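Local structure of CELL WALL surface anchor family protein (Streptococcus pneumoniae, 2X9W) at residues A[418-423]-A[431-436]. The protein probably forms the backbone of the pneumococcal pilus, as the major subunit RrgB, a wall-anchored surface protein built from Cna-B-like domains. The protein carries 1 engineered substitution. Sequence-based numbering, arbitrary orientation.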
ATOM      1  N   SER A 418       5.507 -11.951  10.644  1.00 15.34           N
ATOM      2  CA  SER A 418       4.274 -12.565  11.102  1.00 19.02           C
ATOM      3  C   SER A 418       4.411 -14.008  11.626  1.00 22.12           C
ATOM      4  O   SER A 418       3.564 -14.462  12.383  1.00 23.02           O
ATOM      5  CB  SER A 418       3.278 -12.563   9.962  1.00 21.69           C
ATOM      6  OG  SER A 418       3.733 -13.436   8.940  1.00 23.77           O
ATOM      7  N   ALA A 419       5.453 -14.730  11.204  1.00 23.05           N
ATOM      8  CA  ALA A 419       5.572 -16.176  11.490  1.00 22.55           C
ATOM      9  C   ALA A 419       5.774 -16.477  12.990  1.00 18.23           C
ATOM     10  O   ALA A 419       6.486 -15.757  13.690  1.00 17.29           O
ATOM     11  CB  ALA A 419       6.723 -16.782  10.668  1.00 20.92           C
ATOM     12  N   THR A 420       5.106 -17.521  13.471  1.00 22.52           N
ATOM     13  CA  THR A 420       5.422 -18.114  14.773  1.00 21.17           C
ATOM     14  C   THR A 420       6.648 -19.002  14.655  1.00 18.59           C
ATOM     15  O   THR A 420       7.239 -19.114  13.586  1.00 22.04           O
ATOM     16  CB  THR A 420       4.235 -18.941  15.344  1.00 23.10           C
ATOM     17  OG1 THR A 420       3.840 -19.954  14.405  1.00 24.09           O
ATOM     18  CG2 THR A 420       3.050 -18.044  15.556  1.00 23.89           C
ATOM     19  N   GLY A 421       7.054 -19.621  15.754  1.00 25.93           N
ATOM     20  CA  GLY A 421       8.253 -20.443  15.748  1.00 19.62           C
ATOM     21  C   GLY A 421       9.558 -19.669  15.849  1.00 24.90           C
ATOM     22  O   GLY A 421      10.609 -20.237  15.577  1.00 21.78           O
ATOM     23  N   GLN A 422       9.508 -18.388  16.244  1.00 17.47           N
ATOM     24  CA  GLN A 422      10.715 -17.551  16.289  1.00 15.37           C
ATOM     25  C   GLN A 422      11.362 -17.451  17.663  1.00 19.54           C
ATOM     26  O   GLN A 422      12.504 -16.986  17.783  1.00 20.78           O
ATOM     27  CB  GLN A 422      10.440 -16.146  15.719  1.00 16.84           C
ATOM     28  CG  GLN A 422       9.800 -16.206  14.323  1.00 22.33           C
ATOM     29  CD  GLN A 422       9.872 -14.911  13.573  1.00 26.34           C
ATOM     30  OE1 GLN A 422       8.874 -14.439  13.026  1.00 28.30           O
ATOM     31  NE2 GLN A 422      11.061 -14.326  13.523  1.00 22.57           N
ATOM     32  N   GLY A 423      10.651 -17.901  18.694  1.00 18.94           N
ATOM     33  CA  GLY A 423      11.289 -18.138  19.982  1.00 21.73           C
ATOM     34  C   GLY A 423      10.788 -17.304  21.147  1.00 21.03           C
ATOM     35  O   GLY A 423      11.026 -17.669  22.299  1.00 21.59           O
ATOM     36  N   GLY A 431       0.213 -16.170  22.553  1.00 22.96           N
ATOM     37  CA  GLY A 431       0.103 -17.494  21.930  1.00 23.34           C
ATOM     38  C   GLY A 431       0.868 -17.586  20.603  1.00 23.51           C
ATOM     39  O   GLY A 431       0.876 -18.632  19.939  1.00 23.22           O
ATOM     40  N   LYS A 432       1.503 -16.493  20.201  1.00 18.80           N
ATOM     41  CA  LYS A 432       2.306 -16.485  18.971  1.00 23.75           C
ATOM     42  C   LYS A 432       3.732 -16.062  19.263  1.00 21.82           C
ATOM     43  O   LYS A 432       3.960 -14.919  19.639  1.00 22.16           O
ATOM     44  CB  LYS A 432       1.708 -15.509  17.950  1.00 23.36           C
ATOM     45  CG  LYS A 432       0.265 -15.836  17.538  1.00 35.37           C
ATOM     46  CD  LYS A 432      -0.167 -14.975  16.350  1.00 51.30           C
ATOM     47  CE  LYS A 432      -1.220 -15.689  15.480  1.00 66.23           C
ATOM     48  NZ  LYS A 432      -1.086 -15.385  14.009  1.00 69.38           N
ATOM     49  N   ASP A 433       4.700 -16.966  19.103  1.00 17.95           N
ATOM     50  CA  ASP A 433       6.090 -16.548  19.281  1.00 17.90           C
ATOM     51  C   ASP A 433       6.622 -15.972  17.977  1.00 21.63           C
ATOM     52  O   ASP A 433       7.376 -16.614  17.267  1.00 16.23           O
ATOM     53  CB  ASP A 433       6.996 -17.663  19.834  1.00 14.11           C
ATOM     54  CG  ASP A 433       7.021 -18.903  18.969  1.00 20.34           C
ATOM     55  OD1 ASP A 433       5.955 -19.318  18.469  1.00 21.66           O
ATOM     56  OD2 ASP A 433       8.126 -19.475  18.806  1.00 22.90           O
ATOM     57  N   ASP A 434       6.218 -14.740  17.684  1.00 16.86           N
ATOM     58  CA  ASP A 434       6.534 -14.115  16.409  1.00 15.49           C
ATOM     59  C   ASP A 434       7.636 -13.059  16.493  1.00 16.79           C
ATOM     60  O   ASP A 434       7.688 -12.158  15.674  1.00 18.69           O
ATOM     61  CB  ASP A 434       5.255 -13.523  15.815  1.00 17.61           C
ATOM     62  CG  ASP A 434       4.529 -12.566  16.777  1.00 25.83           C
ATOM     63  OD1 ASP A 434       4.880 -12.476  17.976  1.00 21.63           O
ATOM     64  OD2 ASP A 434       3.602 -11.887  16.306  1.00 23.69           O
ATOM     65  N   ALA A 435       8.512 -13.166  17.491  1.00 19.09           N
ATOM     66  CA  ALA A 435       9.671 -12.275  17.584  1.00 16.10           C
ATOM     67  C   ALA A 435      10.968 -13.003  17.916  1.00 18.75           C
ATOM     68  O   ALA A 435      10.985 -14.126  18.391  1.00 17.00           O
ATOM     69  CB  ALA A 435       9.427 -11.139  18.632  1.00 12.82           C
ATOM     70  N   THR A 436      12.079 -12.332  17.687  1.00 18.56           N
ATOM     71  CA  THR A 436      13.359 -12.894  18.061  1.00 18.58           C
ATOM     72  C   THR A 436      13.872 -12.269  19.357  1.00 20.29           C
ATOM     73  O   THR A 436      13.829 -11.049  19.513  1.00 17.97           O
ATOM     74  CB  THR A 436      14.370 -12.670  16.923  1.00 22.65           C
ATOM     75  OG1 THR A 436      13.911 -13.370  15.781  1.00 20.83           O
ATOM     76  CG2 THR A 436      15.760 -13.176  17.301  1.00 24.49           C
TER
HETATM   77  O   HOH W   1       2.339 -12.862  14.020  1.00 36.89           O
HETATM   78  O   HOH W   2      14.255 -15.963  15.892  1.00 27.50           O
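The D433 carboxylate meets the backbone of 421-423. The N atoms of these three residues all lie over one face, the one turned to segment 418-423. G421 N reaches OD1 from above the plane, 49° out of it, at 2.9 Å. T420 CB lies on that side too, 3.6 Å from OD1. G423 N bonds to OD2 at 3.0 Å, on the anti side and tilted 28° out of the plane toward the same face. D433 folds its CG back over its own backbone (chi1 58°), which brings the carboxylate to residues 421-423. The D433 carbonyl O takes the N-H of Q422 at 3.0 Å. An inverse gamma turn is centred on D433, and D434 and A435 form a classic beta bulge opposite I424, just before strand 436-439. Both segments belong to the long loop that joins strand 408-412 to that strand. Q422 CB packs against the carbonyl oxygens of D433 and A435, 3.4 Å from A435 O. A419 O receives a CA-H...O contact from D434 CA at 3.2 Å. A water links S418 O to D434 OD2, which also forms a salt bridge with K267; D434 OD1 accepts a hydrogen bond from Y426 N. T420 CG2 packs on K432 CB at 3.7 Å. A second water joins Q422 O to T436 OG1, which also hydrogen-bonds K266 NZ.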